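PDB 3T24: porin from Pseudomonas aeruginosa, which probably forms a channel across the bacterial outer membrane for small carboxylate-bearing molecules, as a member of the OprD porin family. Local coordinates for residues Gln94-Ile102 against Asn161-Glu169; Ile125-Gln135 against Tyr287-Leu295. One frame throughout, in Å; residues are numbered along the deposited sequence.

Interaction 1 ties a loop to the barrel wall and interaction 2 joins two loops within the barrel; their centres are about 14 Å apart. Segments 161-169 and 125-135 join them. R163 NH1 lies 2.9 Å from N128 OD1, a probable hydrogen bond. Q162 OE1 lies 2.9 Å from Q135 NE2, also a probable hydrogen bond. Q162 NE2 bonds in turn to the carbonyl O of N289, so segment 161-169 reaches both sides of interaction 2. A sulfate, probably from the crystallisation liquor, touches both contacts. R163, R131 and R391 hold it. This cluster is consistent with the arginine-lined anion path of OprD-family channels, though sulfate itself need not be a substrate.

Interaction 1 of 2, residues Gln94-Ile102 against Asn161-Glu169. With C8E ((hydroxyethyloxy)tri(ethyloxy)octane), chain N; SO4 (sulfate ion), chain F.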
loop_
_atom_site.group_PDB
_atom_site.type_symbol
_atom_site.label_atom_id
_atom_site.label_comp_id
_atom_site.label_asym_id
_atom_site.label_seq_id
_atom_site.Cartn_x
_atom_site.Cartn_y
_atom_site.Cartn_z
ATOM N N GLN A 94 -15.139 -15.167 10.691
ATOM C CA GLN A 94 -16.166 -16.150 11.007
ATOM C C GLN A 94 -15.613 -17.516 10.645
ATOM O O GLN A 94 -16.325 -18.514 10.666
ATOM C CB GLN A 94 -17.437 -15.860 10.203
ATOM C CG GLN A 94 -18.735 -16.245 10.895
ATOM C CD GLN A 94 -18.753 -17.690 11.368
ATOM O OE1 GLN A 94 -18.214 -18.016 12.430
ATOM N NE2 GLN A 94 -19.374 -18.563 10.581
ATOM N N ASP A 95 -14.324 -17.538 10.326
ATOM C CA ASP A 95 -13.637 -18.715 9.779
ATOM C C ASP A 95 -13.579 -18.619 8.264
ATOM O O ASP A 95 -12.540 -18.851 7.669
ATOM C CB ASP A 95 -14.274 -20.036 10.206
ATOM C CG ASP A 95 -13.955 -20.404 11.650
ATOM O OD1 ASP A 95 -13.071 -19.754 12.249
ATOM O OD2 ASP A 95 -14.581 -21.352 12.181
ATOM N N ASP A 96 -14.702 -18.257 7.657
ATOM C CA ASP A 96 -14.762 -18.023 6.220
ATOM C C ASP A 96 -15.133 -16.583 5.974
ATOM O O ASP A 96 -16.059 -16.062 6.584
ATOM C CB ASP A 96 -15.801 -18.920 5.543
ATOM C CG ASP A 96 -15.619 -20.377 5.883
ATOM O OD1 ASP A 96 -14.469 -20.863 5.879
ATOM O OD2 ASP A 96 -16.635 -21.045 6.167
ATOM N N TYR A 97 -14.417 -15.953 5.058
ATOM C CA TYR A 97 -14.721 -14.596 4.665
ATOM C C TYR A 97 -14.181 -14.372 3.251
ATOM O O TYR A 97 -13.537 -15.245 2.675
ATOM C CB TYR A 97 -14.114 -13.591 5.677
ATOM C CG TYR A 97 -12.617 -13.729 5.829
ATOM C CD1 TYR A 97 -11.751 -12.942 5.083
ATOM C CD2 TYR A 97 -12.068 -14.683 6.677
ATOM C CE1 TYR A 97 -10.370 -13.086 5.189
ATOM C CE2 TYR A 97 -10.687 -14.836 6.793
ATOM C CZ TYR A 97 -9.848 -14.029 6.054
ATOM O OH TYR A 97 -8.485 -14.172 6.167
ATOM N N GLY A 98 -14.448 -13.196 2.700
ATOM C CA GLY A 98 -14.007 -12.860 1.367
ATOM C C GLY A 98 -15.128 -12.199 0.583
ATOM O O GLY A 98 -16.110 -11.713 1.159
ATOM N N GLU A 99 -14.989 -12.201 -0.740
ATOM C CA GLU A 99 -15.924 -11.500 -1.603
ATOM C C GLU A 99 -15.822 -11.940 -3.057
ATOM O O GLU A 99 -14.831 -12.539 -3.485
ATOM C CB GLU A 99 -15.670 -9.996 -1.533
ATOM C CG GLU A 99 -14.205 -9.635 -1.748
ATOM C CD GLU A 99 -13.992 -8.156 -2.028
ATOM O OE1 GLU A 99 -14.982 -7.451 -2.304
ATOM O OE2 GLU A 99 -12.832 -7.695 -1.983
ATOM N N ALA A 100 -16.870 -11.630 -3.805
ATOM C CA ALA A 100 -16.872 -11.801 -5.246
ATOM C C ALA A 100 -17.117 -10.426 -5.833
ATOM O O ALA A 100 -17.968 -9.674 -5.352
ATOM C CB ALA A 100 -17.955 -12.792 -5.684
ATOM N N GLY A 101 -16.347 -10.081 -6.853
ATOM C CA GLY A 101 -16.436 -8.756 -7.432
ATOM C C GLY A 101 -16.456 -8.821 -8.941
ATOM O O GLY A 101 -15.739 -9.630 -9.552
ATOM N N ILE A 102 -17.304 -7.989 -9.532
ATOM C CA ILE A 102 -17.348 -7.799 -10.973
ATOM C C ILE A 102 -16.998 -6.346 -11.292
ATOM O O ILE A 102 -17.335 -5.432 -10.537
ATOM C CB ILE A 102 -18.735 -8.111 -11.530
ATOM C CG1 ILE A 102 -19.021 -9.609 -11.417
ATOM C CG2 ILE A 102 -18.828 -7.699 -13.001
ATOM C CD1 ILE A 102 -18.593 -10.396 -12.647
ATOM N N ASN A 161 -14.098 -2.828 0.989
ATOM C CA ASN A 161 -14.209 -4.200 1.450
ATOM C C ASN A 161 -12.864 -4.513 2.025
ATOM O O ASN A 161 -11.891 -4.727 1.280
ATOM C CB ASN A 161 -14.565 -5.176 0.320
ATOM C CG ASN A 161 -14.764 -6.618 0.825
ATOM O OD1 ASN A 161 -13.962 -7.129 1.615
ATOM N ND2 ASN A 161 -15.847 -7.267 0.381
ATOM N N GLN A 162 -12.804 -4.490 3.351
ATOM C CA GLN A 162 -11.546 -4.650 4.048
ATOM C C GLN A 162 -11.029 -6.068 3.850
ATOM O O GLN A 162 -11.784 -6.988 3.542
ATOM C CB GLN A 162 -11.717 -4.338 5.533
ATOM C CG GLN A 162 -12.306 -2.963 5.828
ATOM C CD GLN A 162 -11.355 -1.816 5.484
ATOM O OE1 GLN A 162 -10.349 -2.014 4.809
ATOM N NE2 GLN A 162 -11.678 -0.607 5.956
ATOM N N ARG A 163 -9.732 -6.237 4.031
ATOM C CA ARG A 163 -9.062 -7.507 3.785
ATOM C C ARG A 163 -9.608 -8.699 4.593
ATOM O O ARG A 163 -9.579 -9.835 4.134
ATOM C CB ARG A 163 -7.591 -7.315 4.107
ATOM C CG ARG A 163 -7.373 -6.810 5.524
ATOM C CD ARG A 163 -5.913 -6.631 5.792
ATOM N NE ARG A 163 -5.632 -6.154 7.146
ATOM C CZ ARG A 163 -4.461 -5.633 7.500
ATOM N NH1 ARG A 163 -3.511 -5.525 6.582
ATOM N NH2 ARG A 163 -4.240 -5.199 8.748
ATOM N N ASP A 164 -10.085 -8.444 5.806
ATOM C CA ASP A 164 -10.554 -9.522 6.682
ATOM C C ASP A 164 -12.080 -9.609 6.661
ATOM O O ASP A 164 -12.684 -10.351 7.429
ATOM C CB ASP A 164 -10.109 -9.219 8.101
ATOM C CG ASP A 164 -10.600 -7.857 8.572
ATOM O OD1 ASP A 164 -11.685 -7.805 9.194
ATOM O OD2 ASP A 164 -9.921 -6.837 8.292
ATOM N N SER A 165 -12.699 -8.836 5.780
ATOM C CA SER A 165 -14.148 -8.665 5.773
ATOM C C SER A 165 -14.842 -9.417 4.631
ATOM O O SER A 165 -14.192 -9.921 3.716
ATOM C CB SER A 165 -14.476 -7.168 5.702
ATOM O OG SER A 165 -15.860 -6.945 5.500
ATOM N N SER A 166 -16.168 -9.481 4.680
ATOM C CA SER A 166 -16.912 -10.208 3.662
ATOM C C SER A 166 -17.827 -9.355 2.800
ATOM O O SER A 166 -18.294 -9.810 1.753
ATOM C CB SER A 166 -17.691 -11.355 4.278
ATOM O OG SER A 166 -16.825 -12.438 4.498
ATOM N N ASP A 167 -18.096 -8.127 3.226
ATOM C CA ASP A 167 -18.891 -7.234 2.390
ATOM C C ASP A 167 -18.453 -5.773 2.438
ATOM O O ASP A 167 -17.479 -5.404 3.087
ATOM C CB ASP A 167 -20.383 -7.338 2.713
ATOM C CG ASP A 167 -20.687 -8.439 3.705
ATOM O OD1 ASP A 167 -19.828 -8.715 4.574
ATOM O OD2 ASP A 167 -21.789 -9.022 3.620
ATOM N N ASN A 168 -19.210 -4.949 1.732
ATOM C CA ASN A 168 -18.830 -3.579 1.495
ATOM C C ASN A 168 -19.391 -2.647 2.555
ATOM O O ASN A 168 -20.531 -2.788 2.982
ATOM C CB ASN A 168 -19.268 -3.188 0.082
ATOM C CG ASN A 168 -18.443 -3.899 -0.986
ATOM O OD1 ASN A 168 -17.209 -3.979 -0.879
ATOM N ND2 ASN A 168 -19.117 -4.432 -2.014
ATOM N N GLU A 169 -18.588 -1.695 2.981
ATOM C CA GLU A 169 -19.023 -0.807 4.042
ATOM C C GLU A 169 -18.512 0.630 3.818
ATOM O O GLU A 169 -17.572 0.859 3.043
ATOM C CB GLU A 169 -18.571 -1.360 5.407
ATOM C CG GLU A 169 -17.054 -1.208 5.664
ATOM C CD GLU A 169 -16.574 -1.837 6.985
ATOM O OE1 GLU A 169 -15.756 -1.203 7.676
ATOM O OE2 GLU A 169 -16.996 -2.966 7.325
HETATM C C7 C8E N . -13.655 -16.141 -10.950
HETATM C C8 C8E N . -14.539 -15.233 -10.099
HETATM O O9 C8E N . -15.900 -15.529 -10.334
HETATM C C10 C8E N . -16.751 -15.113 -9.285
HETATM C C11 C8E N . -17.842 -14.314 -9.987
HETATM O O12 C8E N . -19.043 -14.281 -9.245
HETATM C C13 C8E N . -19.436 -12.946 -9.007
HETATM C C14 C8E N . -20.724 -12.890 -8.194
HETATM O O15 C8E N . -21.215 -11.569 -8.277
HETATM C C16 C8E N . -20.726 -10.758 -7.227
HETATM C C17 C8E N . -21.891 -10.121 -6.481
HETATM O O18 C8E N . -22.736 -11.083 -5.882
HETATM C C19 C8E N . -23.207 -10.656 -4.619
HETATM C C20 C8E N . -24.727 -10.512 -4.605
HETATM O O21 C8E N . -25.250 -10.556 -5.916
HETATM S S SO4 F . -0.627 -4.669 8.070
HETATM O O1 SO4 F . 0.217 -3.671 7.418
HETATM O O2 SO4 F . -0.625 -5.920 7.316
HETATM O O3 SO4 F . -0.152 -4.988 9.411
HETATM O O4 SO4 F . -1.983 -4.121 8.138
HETATM O O HOH W 1 -17.588 -13.686 7.282
#
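Barrel strand 96-108 meets the loop that follows strand 150-161 where Y97 and G98 touch S166. G98 N donates to S166 OG at 3.1 Å, with a bent N-H...O angle of 139°. A water bonds the same hydroxyl and donates to the carbonyl O of D96 at 2.9 Å. The return contact is a C-H...O approach, S166 CA to G98 O at 3.0 Å. The carbonyl oxygens of these two residues also lie close, although both are acceptors.

Residues 162-165 form a type I turn, and Y97 packs against the backbone of that turn. CG of Y97 sits between the backbone N and the carbonyl carbon (chi1 58°), which brings the ring to the turn. Ring atom CE1 is 3.5 Å from R163 O, and CD1 is 3.6 Å from D164 O. Both approaches are oblique to the ring, while S165 O lies at its edge. L132 and L133 also touch this ring.

The strand alternates as a barrel wall does. Y97 and E99 point to the loop, while D96 and A100 point away. A100 CB lies 3.6 Å from C13 of a bound detergent, C8E. The E99 carboxylate stacks on the N161 amide, with planes 28° apart. E99 OE1 is 2.8 Å from N161 ND2, but the angle is poor for a hydrogen bond. E99 OE2 instead bonds to T136. From within the turn, the R163 chain, extended from CG to NE, carries its guanidinium edge-on to the sulfate, with NH2 2.6 Å from sulfate O4.

Interaction 2 of 2, residues Ile125-Gln135 against Tyr287-Leu295; sequences IMPNDSRLLPQ and YINGADPYL. With SO4 (sulfate ion), chain F.
The N128 amide puts both N-H groups of ND2 to use in its own plane, one across the contact to D292 and one back to S130. The bond to D292 OD1 is 2.9 Å and nearly straight (171°). It meets the syn lone pair of that oxygen, and the carboxylate stands almost perpendicular to the amide. The second N-H reaches S130 OG at 3.0 Å. N128 OD1 accepts from S130 N in an Asx turn, with the donor above the carbonyl plane. These bonds should fix the rotation of the amide.

D292 is also held by its backbone. Its N donates to M126 O at 2.8 Å. One water links M126 N to D292 O, and another links D129 N to D292 OD2.

Residues 288-291 form a type II turn with G290 at its third position. The extended Q135 side chain lies against it. Q135 OE1 accepts from N128 N at 2.8 Å and sits 3.2 Å from A291 CA. On the apolar side, I125 CD1 touches I288 CD1 and A291 CB, each at 3.8 Å. M126 folds its chain beside Y294 in an oblique Met-aromatic contact, with SD 5.2 Å from the ring centroid. R242 makes a cation-pi contact with the same ring.

Farther along the loop, just past the Asx turn, the guanidinium of R131 meets the sulfate with its edge. Its NE is 2.6 Å from sulfate O2, and its NH2 bonds O3.

Both segments are loops near the centre of the chain, inside the barrel, consistent with a channel constriction. R131 and L132 pack on strand 14-30, L133 and P134 on strand 33-50. T174 and T172 pair through their backbones with Y287 and N289, and N289 ND2 adds a weak bond to T172 OG1.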
loop_
_atom_site.group_PDB
_atom_site.type_symbol
_atom_site.label_atom_id
_atom_site.label_comp_id
_atom_site.label_asym_id
_atom_site.label_seq_id
_atom_site.Cartn_x
_atom_site.Cartn_y
_atom_site.Cartn_z
ATOM N N ILE A 125 -4.457 7.125 -2.456
ATOM C CA ILE A 125 -5.141 5.880 -2.073
ATOM C C ILE A 125 -4.315 4.650 -2.482
ATOM O O ILE A 125 -4.237 4.280 -3.669
ATOM C CB ILE A 125 -6.601 5.807 -2.623
ATOM C CG1 ILE A 125 -7.233 4.441 -2.349
ATOM C CG2 ILE A 125 -6.639 6.040 -4.121
ATOM C CD1 ILE A 125 -7.003 3.930 -0.896
ATOM N N MET A 126 -3.674 4.037 -1.492
ATOM C CA MET A 126 -2.931 2.797 -1.704
ATOM C C MET A 126 -3.585 1.685 -0.911
ATOM O O MET A 126 -3.377 1.558 0.287
ATOM C CB MET A 126 -1.451 2.926 -1.319
ATOM C CG MET A 126 -0.699 3.930 -2.147
ATOM S SD MET A 126 -0.247 3.303 -3.780
ATOM C CE MET A 126 0.784 1.921 -3.294
ATOM N N PRO A 127 -4.393 0.878 -1.597
ATOM C CA PRO A 127 -5.184 -0.193 -0.984
ATOM C C PRO A 127 -4.256 -1.199 -0.324
ATOM O O PRO A 127 -3.201 -1.507 -0.871
ATOM C CB PRO A 127 -5.894 -0.816 -2.184
ATOM C CG PRO A 127 -5.934 0.286 -3.216
ATOM C CD PRO A 127 -4.630 0.990 -3.050
ATOM N N ASN A 128 -4.620 -1.678 0.858
ATOM C CA ASN A 128 -3.803 -2.690 1.502
ATOM C C ASN A 128 -3.837 -4.057 0.808
ATOM O O ASN A 128 -4.902 -4.528 0.391
ATOM C CB ASN A 128 -4.199 -2.890 2.955
ATOM C CG ASN A 128 -3.309 -3.901 3.626
ATOM O OD1 ASN A 128 -3.636 -5.082 3.687
ATOM N ND2 ASN A 128 -2.149 -3.456 4.081
ATOM N N ASP A 129 -2.670 -4.689 0.691
ATOM C CA ASP A 129 -2.609 -6.087 0.278
ATOM C C ASP A 129 -1.430 -6.826 0.913
ATOM O O ASP A 129 -0.693 -7.540 0.247
ATOM C CB ASP A 129 -2.586 -6.236 -1.251
ATOM C CG ASP A 129 -2.705 -7.692 -1.685
ATOM O OD1 ASP A 129 -3.077 -8.520 -0.812
ATOM O OD2 ASP A 129 -2.445 -8.003 -2.882
ATOM N N SER A 130 -1.288 -6.678 2.214
ATOM C CA SER A 130 -0.170 -7.250 2.926
ATOM C C SER A 130 -0.596 -8.489 3.706
ATOM O O SER A 130 0.257 -9.241 4.166
ATOM C CB SER A 130 0.427 -6.211 3.887
ATOM O OG SER A 130 -0.511 -5.885 4.903
ATOM N N ARG A 131 -1.904 -8.689 3.874
ATOM C CA ARG A 131 -2.435 -9.878 4.570
ATOM C C ARG A 131 -2.823 -10.983 3.579
ATOM O O ARG A 131 -2.153 -11.178 2.575
ATOM C CB ARG A 131 -3.667 -9.526 5.408
ATOM C CG ARG A 131 -3.440 -8.498 6.485
ATOM C CD ARG A 131 -2.438 -8.964 7.507
ATOM N NE ARG A 131 -2.059 -7.866 8.386
ATOM C CZ ARG A 131 -2.492 -7.724 9.634
ATOM N NH1 ARG A 131 -3.314 -8.630 10.162
ATOM N NH2 ARG A 131 -2.089 -6.679 10.355
ATOM N N LEU A 132 -3.916 -11.694 3.851
ATOM C CA LEU A 132 -4.312 -12.818 2.988
ATOM C C LEU A 132 -5.008 -12.359 1.701
ATOM O O LEU A 132 -4.655 -12.771 0.613
ATOM C CB LEU A 132 -5.223 -13.789 3.742
ATOM C CG LEU A 132 -5.527 -15.112 3.023
ATOM C CD1 LEU A 132 -4.261 -15.973 2.839
ATOM C CD2 LEU A 132 -6.620 -15.913 3.765
ATOM N N LEU A 133 -6.013 -11.514 1.871
ATOM C CA LEU A 133 -6.843 -11.031 0.793
ATOM C C LEU A 133 -6.712 -9.503 0.698
ATOM O O LEU A 133 -6.594 -8.808 1.712
ATOM C CB LEU A 133 -8.298 -11.416 1.070
ATOM C CG LEU A 133 -8.576 -12.904 1.352
ATOM C CD1 LEU A 133 -10.071 -13.151 1.554
ATOM C CD2 LEU A 133 -8.031 -13.815 0.248
ATOM N N PRO A 134 -6.714 -8.983 -0.523
ATOM C CA PRO A 134 -6.596 -7.536 -0.747
ATOM C C PRO A 134 -7.813 -6.758 -0.257
ATOM O O PRO A 134 -8.932 -7.262 -0.244
ATOM C CB PRO A 134 -6.465 -7.415 -2.284
ATOM C CG PRO A 134 -7.081 -8.664 -2.820
ATOM C CD PRO A 134 -6.826 -9.751 -1.782
ATOM N N GLN A 135 -7.560 -5.534 0.186
ATOM C CA GLN A 135 -8.604 -4.549 0.396
ATOM C C GLN A 135 -9.086 -4.123 -0.995
ATOM O O GLN A 135 -8.272 -3.897 -1.887
ATOM C CB GLN A 135 -8.000 -3.345 1.151
ATOM C CG GLN A 135 -8.932 -2.171 1.391
ATOM C CD GLN A 135 -8.204 -0.959 1.961
ATOM O OE1 GLN A 135 -7.114 -0.614 1.508
ATOM N NE2 GLN A 135 -8.800 -0.321 2.973
ATOM N N TYR A 287 -5.295 9.302 5.887
ATOM C CA TYR A 287 -5.534 8.258 4.863
ATOM C C TYR A 287 -6.669 7.304 5.217
ATOM O O TYR A 287 -6.975 7.110 6.392
ATOM C CB TYR A 287 -4.253 7.486 4.500
ATOM C CG TYR A 287 -3.582 6.713 5.638
ATOM C CD1 TYR A 287 -3.553 5.321 5.639
ATOM C CD2 TYR A 287 -2.938 7.376 6.673
ATOM C CE1 TYR A 287 -2.915 4.613 6.652
ATOM C CE2 TYR A 287 -2.296 6.680 7.688
ATOM C CZ TYR A 287 -2.288 5.297 7.677
ATOM O OH TYR A 287 -1.654 4.592 8.693
ATOM N N ILE A 288 -7.306 6.738 4.190
ATOM C CA ILE A 288 -8.462 5.862 4.403
ATOM C C ILE A 288 -8.111 4.740 5.364
ATOM O O ILE A 288 -7.059 4.113 5.252
ATOM C CB ILE A 288 -9.052 5.289 3.061
ATOM C CG1 ILE A 288 -9.630 6.432 2.213
ATOM C CG2 ILE A 288 -10.143 4.255 3.315
ATOM C CD1 ILE A 288 -9.562 6.172 0.728
ATOM N N ASN A 289 -8.997 4.515 6.326
ATOM C CA ASN A 289 -8.789 3.467 7.298
ATOM C C ASN A 289 -8.774 2.095 6.600
ATOM O O ASN A 289 -9.710 1.755 5.894
ATOM C CB ASN A 289 -9.887 3.508 8.346
ATOM C CG ASN A 289 -9.653 2.513 9.452
ATOM O OD1 ASN A 289 -8.529 2.298 9.864
ATOM N ND2 ASN A 289 -10.699 1.875 9.907
ATOM N N GLY A 290 -7.709 1.329 6.806
ATOM C CA GLY A 290 -7.546 0.055 6.155
ATOM C C GLY A 290 -6.546 0.139 5.016
ATOM O O GLY A 290 -5.909 -0.852 4.679
ATOM N N ALA A 291 -6.391 1.313 4.414
ATOM C CA ALA A 291 -5.427 1.419 3.333
ATOM C C ALA A 291 -4.036 1.624 3.901
ATOM O O ALA A 291 -3.882 1.779 5.107
ATOM C CB ALA A 291 -5.793 2.554 2.394
ATOM N N ASP A 292 -3.041 1.617 3.019
ATOM C CA ASP A 292 -1.666 1.991 3.343
ATOM C C ASP A 292 -1.436 3.468 3.062
ATOM O O ASP A 292 -1.883 3.995 2.022
ATOM C CB ASP A 292 -0.672 1.239 2.453
ATOM C CG ASP A 292 -0.681 -0.261 2.684
ATOM O OD1 ASP A 292 -1.314 -0.711 3.654
ATOM O OD2 ASP A 292 -0.055 -0.991 1.873
ATOM N N PRO A 293 -0.672 4.137 3.935
ATOM C CA PRO A 293 -0.411 5.536 3.624
ATOM C C PRO A 293 0.747 5.559 2.667
ATOM O O PRO A 293 1.704 4.828 2.848
ATOM C CB PRO A 293 0.032 6.110 4.971
ATOM C CG PRO A 293 0.786 4.964 5.597
ATOM C CD PRO A 293 0.147 3.669 5.067
ATOM N N TYR A 294 0.667 6.408 1.662
ATOM C CA TYR A 294 1.767 6.560 0.759
ATOM C C TYR A 294 2.842 7.434 1.400
ATOM O O TYR A 294 2.909 8.626 1.139
ATOM C CB TYR A 294 1.236 7.179 -0.529
ATOM C CG TYR A 294 2.219 7.169 -1.662
ATOM C CD1 TYR A 294 2.800 5.973 -2.100
ATOM C CD2 TYR A 294 2.551 8.351 -2.324
ATOM C CE1 TYR A 294 3.712 5.967 -3.161
ATOM C CE2 TYR A 294 3.448 8.351 -3.388
ATOM C CZ TYR A 294 4.025 7.165 -3.801
ATOM O OH TYR A 294 4.923 7.190 -4.850
ATOM N N LEU A 295 3.684 6.826 2.234
ATOM C CA LEU A 295 4.733 7.539 2.975
ATOM C C LEU A 295 6.034 6.734 2.948
ATOM O O LEU A 295 6.027 5.531 3.174
ATOM C CB LEU A 295 4.303 7.752 4.445
ATOM C CG LEU A 295 3.058 8.621 4.696
ATOM C CD1 LEU A 295 2.557 8.516 6.145
ATOM C CD2 LEU A 295 3.308 10.090 4.300
HETATM S S SO4 F . -0.627 -4.669 8.070
HETATM O O1 SO4 F . 0.217 -3.671 7.418
HETATM O O2 SO4 F . -0.625 -5.920 7.316
HETATM O O3 SO4 F . -0.152 -4.988 9.411
HETATM O O4 SO4 F . -1.983 -4.121 8.138
HETATM O O HOH W 2 -3.646 5.783 1.007
HETATM O O HOH W 3 0.019 -3.627 0.864
#